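Side-chain contacts in mandelate racemase/muconate lactonizing enzyme (Polaromonas sp., PDB 2OG9), which probably racemises or isomerises a carboxylate substrate by proton abstraction, as a TIM-barrel member of the enolase superfamily: residues A[224-227]-A[228-231]; A[185-189]-A[190-194]; A[170-173]-A[174-177]. All coordinates share one frame; numbering follows the deposited sequence.

From the N terminus the order is contact 3, contact 2, contact 1, in series, with none nested in or crossing another. Contact 3 (170-177) ends helix 163-175 and turns the chain toward strand 181-184. Contact 2 (185-194) folds the loop after that strand back onto the first turn of helix 190-204, closing it locally. Contact 1 (224-231) is the C-terminal part of helix 220-230, between strands 210-213 and 238-239. Contacts 1 and 2 touch where these neighbouring barrel helices meet: Ile-229 CG2 lies 3.4 Å from Ile-194 CD1. Contact 3 stands apart, its centre about 24 Å from that of contact 2.

Contact 1 of 3, residues A[224-227]-A[228-231]; sequences QRMC and RIFE
In the C-terminal turns of helix 220-230, Met-226, modelled as selenomethionine, reaches one turn onward to Ile-229 and Phe-230. Its chain bends at both chi2 and chi3 (-57° and -86°), which turns the methyl toward the C-terminal end of the helix: SE stands 4.2 Å from Ile-229 CD1 and CE 4.1 Å from Phe-230 CE2. The same ring swings its CD2 to 3.1 Å from Met-226 O, the carbonyl that also accepts from Phe-230 N at 3.0 Å. Ile-229 repeats the pattern one residue earlier, laying CG1 3.2 Å from Arg-225 O, the acceptor of its own backbone N. The helix belongs to a beta-alpha-beta unit of the TIM barrel, between strands 210-213 and 238-239, and this apolar face packs on Asp-193, Ile-194 and Val-197 of helix 190-204 and on Ile-238. A polar face turns to a second subunit. There Gln-224 and Arg-228 converge on one residue, Asp-258 of the second subunit, Gln-224 NE2 hydrogen-bonding its OD1 and Arg-228 NE forming a salt bridge to its OD2. Glu-231 OE1 bonds Thr-259 OG1 and its OE2 bonds Asp-258 N, both of its own chain.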
loop_
_atom_site.group_PDB
_atom_site.type_symbol
_atom_site.label_atom_id
_atom_site.label_comp_id
_atom_site.label_asym_id
_atom_site.label_seq_id
_atom_site.Cartn_x
_atom_site.Cartn_y
_atom_site.Cartn_z
ATOM N N GLN A 224 26.585 -5.100 0.315
ATOM C CA GLN A 224 26.396 -3.807 -0.329
ATOM C C GLN A 224 27.690 -3.321 -0.980
ATOM O O GLN A 224 27.694 -2.899 -2.135
ATOM C CB GLN A 224 25.927 -2.781 0.705
ATOM C CG GLN A 224 25.438 -1.467 0.118
ATOM C CD GLN A 224 24.100 -1.607 -0.586
ATOM O OE1 GLN A 224 23.279 -2.443 -0.214
ATOM N NE2 GLN A 224 23.869 -0.774 -1.594
ATOM N N ARG A 225 28.787 -3.386 -0.230
ATOM C CA ARG A 225 30.089 -2.941 -0.724
ATOM C C ARG A 225 30.654 -3.838 -1.827
ATOM O O ARG A 225 31.210 -3.341 -2.805
ATOM C CB ARG A 225 31.096 -2.848 0.433
ATOM C CG ARG A 225 31.150 -1.486 1.132
ATOM C CD ARG A 225 29.828 -1.101 1.777
ATOM N NE ARG A 225 29.863 0.262 2.307
ATOM C CZ ARG A 225 30.269 0.590 3.532
ATOM N NH1 ARG A 225 30.674 -0.348 4.379
ATOM N NH2 ARG A 225 30.290 1.865 3.903
HETATM N N MSE A 226 30.514 -5.151 -1.672
HETATM C CA MSE A 226 31.022 -6.085 -2.676
HETATM C C MSE A 226 30.253 -5.994 -3.992
HETATM O O MSE A 226 30.851 -6.057 -5.067
HETATM C CB MSE A 226 30.975 -7.520 -2.151
HETATM C CG MSE A 226 31.951 -7.790 -1.018
HETATM SE SE MSE A 226 33.785 -7.383 -1.517
HETATM C CE MSE A 226 34.263 -9.078 -2.330
ATOM N N CYS A 227 28.932 -5.855 -3.916
ATOM C CA CYS A 227 28.141 -5.740 -5.135
ATOM C C CYS A 227 28.553 -4.472 -5.873
ATOM O O CYS A 227 28.665 -4.462 -7.098
ATOM C CB CYS A 227 26.643 -5.700 -4.815
ATOM S SG CYS A 227 25.947 -7.294 -4.300
ATOM N N ARG A 228 28.786 -3.403 -5.114
ATOM C CA ARG A 228 29.201 -2.126 -5.687
ATOM C C ARG A 228 30.475 -2.311 -6.512
ATOM O O ARG A 228 30.565 -1.860 -7.652
ATOM C CB ARG A 228 29.460 -1.112 -4.567
ATOM C CG ARG A 228 29.900 0.269 -5.047
ATOM C CD ARG A 228 28.819 0.941 -5.878
ATOM N NE ARG A 228 27.618 1.214 -5.091
ATOM C CZ ARG A 228 26.453 1.587 -5.613
ATOM N NH1 ARG A 228 26.330 1.733 -6.927
ATOM N NH2 ARG A 228 25.407 1.804 -4.823
ATOM N N ILE A 229 31.454 -2.983 -5.919
ATOM C CA ILE A 229 32.730 -3.227 -6.574
ATOM C C ILE A 229 32.587 -4.103 -7.817
ATOM O O ILE A 229 33.219 -3.844 -8.838
ATOM C CB ILE A 229 33.723 -3.895 -5.596
ATOM C CG1 ILE A 229 33.964 -2.975 -4.395
ATOM C CG2 ILE A 229 35.036 -4.191 -6.305
ATOM C CD1 ILE A 229 34.702 -3.636 -3.250
ATOM N N PHE A 230 31.745 -5.130 -7.734
ATOM C CA PHE A 230 31.547 -6.043 -8.857
ATOM C C PHE A 230 30.776 -5.464 -10.040
ATOM O O PHE A 230 30.839 -6.010 -11.139
ATOM C CB PHE A 230 30.843 -7.323 -8.389
ATOM C CG PHE A 230 31.742 -8.294 -7.673
ATOM C CD1 PHE A 230 32.954 -8.690 -8.236
ATOM C CD2 PHE A 230 31.363 -8.840 -6.449
ATOM C CE1 PHE A 230 33.778 -9.617 -7.590
ATOM C CE2 PHE A 230 32.176 -9.766 -5.795
ATOM C CZ PHE A 230 33.386 -10.155 -6.368
ATOM N N GLU A 231 30.054 -4.367 -9.824
ATOM C CA GLU A 231 29.259 -3.751 -10.889
ATOM C C GLU A 231 29.965 -3.614 -12.240
ATOM O O GLU A 231 29.409 -3.988 -13.273
ATOM C CB GLU A 231 28.751 -2.369 -10.453
ATOM C CG GLU A 231 27.549 -2.380 -9.519
ATOM C CD GLU A 231 26.229 -2.635 -10.238
ATOM O OE1 GLU A 231 26.022 -3.753 -10.758
ATOM O OE2 GLU A 231 25.391 -1.711 -10.284
#

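Contact 2 of 3, residues A[185-189]-A[190-194]; sequences VGQPD and GALDI
Asp-193 and Asp-189 supply the side-chain hydrogen bonds that join 185-189 to the first turn of helix 190-204. Asp-193 OD2 accepts from Gly-186 N at 3.1 Å, a bond that arrives from above the carboxylate plane, and more weakly from Gln-187 N at 3.3 Å. A water donates to the same oxygen at 2.7 Å and also to Gln-187 O, so three donors grip one buried oxygen. Backbone angles at Gly-186, with positive phi, suit a residue without a side chain and let the N-H groups of Gly-186 and Gln-187 turn onto OD2, the second bond being weak. At the helix start, Leu-192 N is shared between Asp-189 O at 2.7 Å and Asp-189 OD1 at 3.2 Å; CG of Asp-189 lies opposite its backbone N (chi1 -165°), which brings OD1 to the helix start, where Leu-192 N meets it from above the carboxylate plane. Van der Waals contacts of carbon with carboxylate surround these bonds. Val-185 CB rests 3.6 Å from Asp-193 CG, and Gln-187 CG lies 3.1 Å from Asp-193 OD1, its side chain sliding past the carboxylate in the opposite direction. Asp-193 also touches Leu-159 and, on helix 220-230, Met-226. An Asp N-cap at Asp-189 thus starts helix 190-204, while Asp-193 separately anchors the strand-to-helix loop of this beta/alpha barrel.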
loop_
_atom_site.group_PDB
_atom_site.type_symbol
_atom_site.label_atom_id
_atom_site.label_comp_id
_atom_site.label_asym_id
_atom_site.label_seq_id
_atom_site.Cartn_x
_atom_site.Cartn_y
_atom_site.Cartn_z
ATOM N N VAL A 185 33.100 -17.065 -3.993
ATOM C CA VAL A 185 33.623 -15.903 -3.281
ATOM C C VAL A 185 32.998 -15.902 -1.893
ATOM O O VAL A 185 32.349 -16.870 -1.507
ATOM C CB VAL A 185 33.265 -14.577 -3.999
ATOM C CG1 VAL A 185 33.891 -14.549 -5.385
ATOM C CG2 VAL A 185 31.747 -14.416 -4.090
ATOM N N GLY A 186 33.194 -14.828 -1.139
ATOM C CA GLY A 186 32.607 -14.761 0.186
ATOM C C GLY A 186 33.555 -15.068 1.328
ATOM O O GLY A 186 33.132 -15.548 2.380
ATOM N N GLN A 187 34.839 -14.805 1.127
ATOM C CA GLN A 187 35.824 -15.043 2.175
ATOM C C GLN A 187 36.080 -13.731 2.910
ATOM O O GLN A 187 35.980 -12.651 2.325
ATOM C CB GLN A 187 37.124 -15.579 1.574
ATOM C CG GLN A 187 37.674 -14.745 0.433
ATOM C CD GLN A 187 38.867 -15.397 -0.237
ATOM O OE1 GLN A 187 39.326 -14.944 -1.287
ATOM N NE2 GLN A 187 39.380 -16.463 0.369
ATOM N N PRO A 188 36.409 -13.808 4.209
ATOM C CA PRO A 188 36.678 -12.629 5.037
ATOM C C PRO A 188 37.493 -11.525 4.363
ATOM O O PRO A 188 37.285 -10.342 4.638
ATOM C CB PRO A 188 37.387 -13.227 6.245
ATOM C CG PRO A 188 36.656 -14.528 6.415
ATOM C CD PRO A 188 36.585 -15.047 4.990
ATOM N N ASP A 189 38.411 -11.903 3.480
ATOM C CA ASP A 189 39.241 -10.915 2.795
ATOM C C ASP A 189 38.707 -10.593 1.397
ATOM O O ASP A 189 39.205 -11.111 0.397
ATOM C CB ASP A 189 40.679 -11.424 2.691
ATOM C CG ASP A 189 41.659 -10.329 2.331
ATOM O OD1 ASP A 189 41.391 -9.579 1.369
ATOM O OD2 ASP A 189 42.702 -10.222 3.010
ATOM N N GLY A 190 37.700 -9.724 1.341
ATOM C CA GLY A 190 37.099 -9.346 0.073
ATOM C C GLY A 190 38.074 -8.954 -1.021
ATOM O O GLY A 190 37.812 -9.187 -2.205
ATOM N N ALA A 191 39.197 -8.353 -0.635
ATOM C CA ALA A 191 40.203 -7.937 -1.606
ATOM C C ALA A 191 40.687 -9.146 -2.392
ATOM O O ALA A 191 41.000 -9.038 -3.577
ATOM C CB ALA A 191 41.376 -7.268 -0.896
ATOM N N LEU A 192 40.747 -10.296 -1.727
ATOM C CA LEU A 192 41.183 -11.530 -2.369
ATOM C C LEU A 192 40.221 -11.943 -3.476
ATOM O O LEU A 192 40.643 -12.231 -4.596
ATOM C CB LEU A 192 41.294 -12.660 -1.340
ATOM C CG LEU A 192 42.678 -12.955 -0.752
ATOM C CD1 LEU A 192 43.589 -13.486 -1.853
ATOM C CD2 LEU A 192 43.266 -11.697 -0.124
ATOM N N ASP A 193 38.927 -11.974 -3.164
ATOM C CA ASP A 193 37.931 -12.351 -4.158
ATOM C C ASP A 193 38.042 -11.431 -5.363
ATOM O O ASP A 193 38.135 -11.891 -6.499
ATOM C CB ASP A 193 36.519 -12.264 -3.580
ATOM C CG ASP A 193 36.287 -13.249 -2.454
ATOM O OD1 ASP A 193 36.781 -14.389 -2.551
ATOM O OD2 ASP A 193 35.599 -12.887 -1.478
ATOM N N ILE A 194 38.040 -10.128 -5.107
ATOM C CA ILE A 194 38.137 -9.150 -6.181
ATOM C C ILE A 194 39.369 -9.419 -7.040
ATOM O O ILE A 194 39.334 -9.265 -8.260
ATOM C CB ILE A 194 38.206 -7.717 -5.617
ATOM C CG1 ILE A 194 36.965 -7.446 -4.762
ATOM C CG2 ILE A 194 38.285 -6.709 -6.756
ATOM C CD1 ILE A 194 36.906 -6.049 -4.186
HETATM O O HOH W 1 34.100 -11.585 0.367
#

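Contact 3 of 3, residues A[170-173]-A[174-177]; sequences ASAS and IERG
Ile-174, Glu-175 and Arg-176 fold back over residues 170-173 at the C-terminal end of helix 163-175, where Gly-177 closes a Schellman motif. Two regular helical bonds come first: Ile-174 N to Ala-170 O at 2.9 Å, nearly along the C=O axis, and Glu-175 N to Ser-171 O at 3.1 Å. After them the helix unwinds. Arg-176 N makes weak, split bonds to Ala-172 O and Ser-173 O, and the positions of these two carbonyls are less certain. Gly-177 takes a positive phi of 113°, where a beta carbon would collide with the carbonyl O of Arg-176, and its N bonds to Ile-174 O at 3.1 Å.

The side chains lie along the preceding turn. Ile-174 CG1 comes to 3.3 Å from Ala-170 O. Glu-175 CG sits between its backbone N and carbonyl carbon (chi1 71°), and Arg-176 holds CG in the equivalent place (chi1 65°). Both CG atoms press too closely on carbonyls of the turn before, Glu-175 on Ala-172 O and Arg-176 on Ser-173 O, so the detailed course of these two chains over Ala-172 and Ser-173 is doubtful.

Outside this shell the helix is seated against the barrel. Ala-170 and Ile-174 both pack on Ile-181 of strand 181-184, the strand that follows in the chain, while Ala-170 and Ser-171 also touch Leu-204 of the adjoining helix 190-204. Ser-171 OG bonds to carbonyls of its own helix, Met-167 O and Val-168 O. The hydroxyl of buried Ser-173 is satisfied three times over: OG bonds Asn-169 O within the helix, and Ser-155 OG and Asn-153 ND2 tie it to the segment before.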
loop_
_atom_site.group_PDB
_atom_site.type_symbol
_atom_site.label_atom_id
_atom_site.label_comp_id
_atom_site.label_asym_id
_atom_site.label_seq_id
_atom_site.Cartn_x
_atom_site.Cartn_y
_atom_site.Cartn_z
ATOM N N ALA A 170 39.420 -23.422 -15.807
ATOM C CA ALA A 170 38.318 -22.696 -16.420
ATOM C C ALA A 170 38.507 -22.663 -17.930
ATOM O O ALA A 170 37.597 -23.000 -18.685
ATOM C CB ALA A 170 38.254 -21.279 -15.866
ATOM N N SER A 171 39.693 -22.255 -18.368
ATOM C CA SER A 171 39.991 -22.192 -19.792
ATOM C C SER A 171 39.761 -23.561 -20.433
ATOM O O SER A 171 39.358 -23.655 -21.593
ATOM C CB SER A 171 41.437 -21.729 -20.010
ATOM O OG SER A 171 42.344 -22.495 -19.234
ATOM N N ALA A 172 40.007 -24.619 -19.665
ATOM C CA ALA A 172 39.812 -25.983 -20.151
ATOM C C ALA A 172 38.321 -26.263 -20.320
ATOM O O ALA A 172 37.897 -26.853 -21.315
ATOM C CB ALA A 172 40.421 -26.981 -19.173
ATOM N N SER A 173 37.529 -25.842 -19.338
ATOM C CA SER A 173 36.088 -26.045 -19.390
ATOM C C SER A 173 35.498 -25.317 -20.586
ATOM O O SER A 173 34.550 -25.788 -21.208
ATOM C CB SER A 173 35.435 -25.544 -18.101
ATOM O OG SER A 173 35.836 -26.335 -16.994
ATOM N N ILE A 174 36.068 -24.166 -20.914
ATOM C CA ILE A 174 35.582 -23.391 -22.042
ATOM C C ILE A 174 35.880 -24.107 -23.357
ATOM O O ILE A 174 35.047 -24.122 -24.265
ATOM C CB ILE A 174 36.220 -21.987 -22.065
ATOM C CG1 ILE A 174 35.832 -21.222 -20.796
ATOM C CG2 ILE A 174 35.765 -21.224 -23.293
ATOM C CD1 ILE A 174 34.334 -21.041 -20.622
ATOM N N GLU A 175 37.064 -24.710 -23.455
ATOM C CA GLU A 175 37.445 -25.414 -24.675
ATOM C C GLU A 175 36.623 -26.685 -24.865
ATOM O O GLU A 175 36.494 -27.185 -25.985
ATOM C CB GLU A 175 38.945 -25.745 -24.669
ATOM C CG GLU A 175 39.377 -26.825 -23.687
ATOM C CD GLU A 175 40.890 -26.990 -23.633
ATOM O OE1 GLU A 175 41.581 -26.011 -23.272
ATOM O OE2 GLU A 175 41.390 -28.094 -23.948
ATOM N N ARG A 176 36.060 -27.206 -23.779
ATOM C CA ARG A 176 35.247 -28.412 -23.865
ATOM C C ARG A 176 33.784 -28.070 -24.161
ATOM O O ARG A 176 32.952 -28.960 -24.324
ATOM C CB ARG A 176 35.347 -29.226 -22.569
ATOM C CG ARG A 176 34.780 -28.525 -21.358
ATOM C CD ARG A 176 34.965 -29.324 -20.073
ATOM N NE ARG A 176 34.206 -30.572 -20.066
ATOM C CZ ARG A 176 33.952 -31.277 -18.970
ATOM N NH1 ARG A 176 34.394 -30.856 -17.791
ATOM N NH2 ARG A 176 33.259 -32.406 -19.050
ATOM N N GLY A 177 33.468 -26.779 -24.222
ATOM C CA GLY A 177 32.106 -26.384 -24.536
ATOM C C GLY A 177 31.269 -25.705 -23.464
ATOM O O GLY A 177 30.121 -25.350 -23.732
#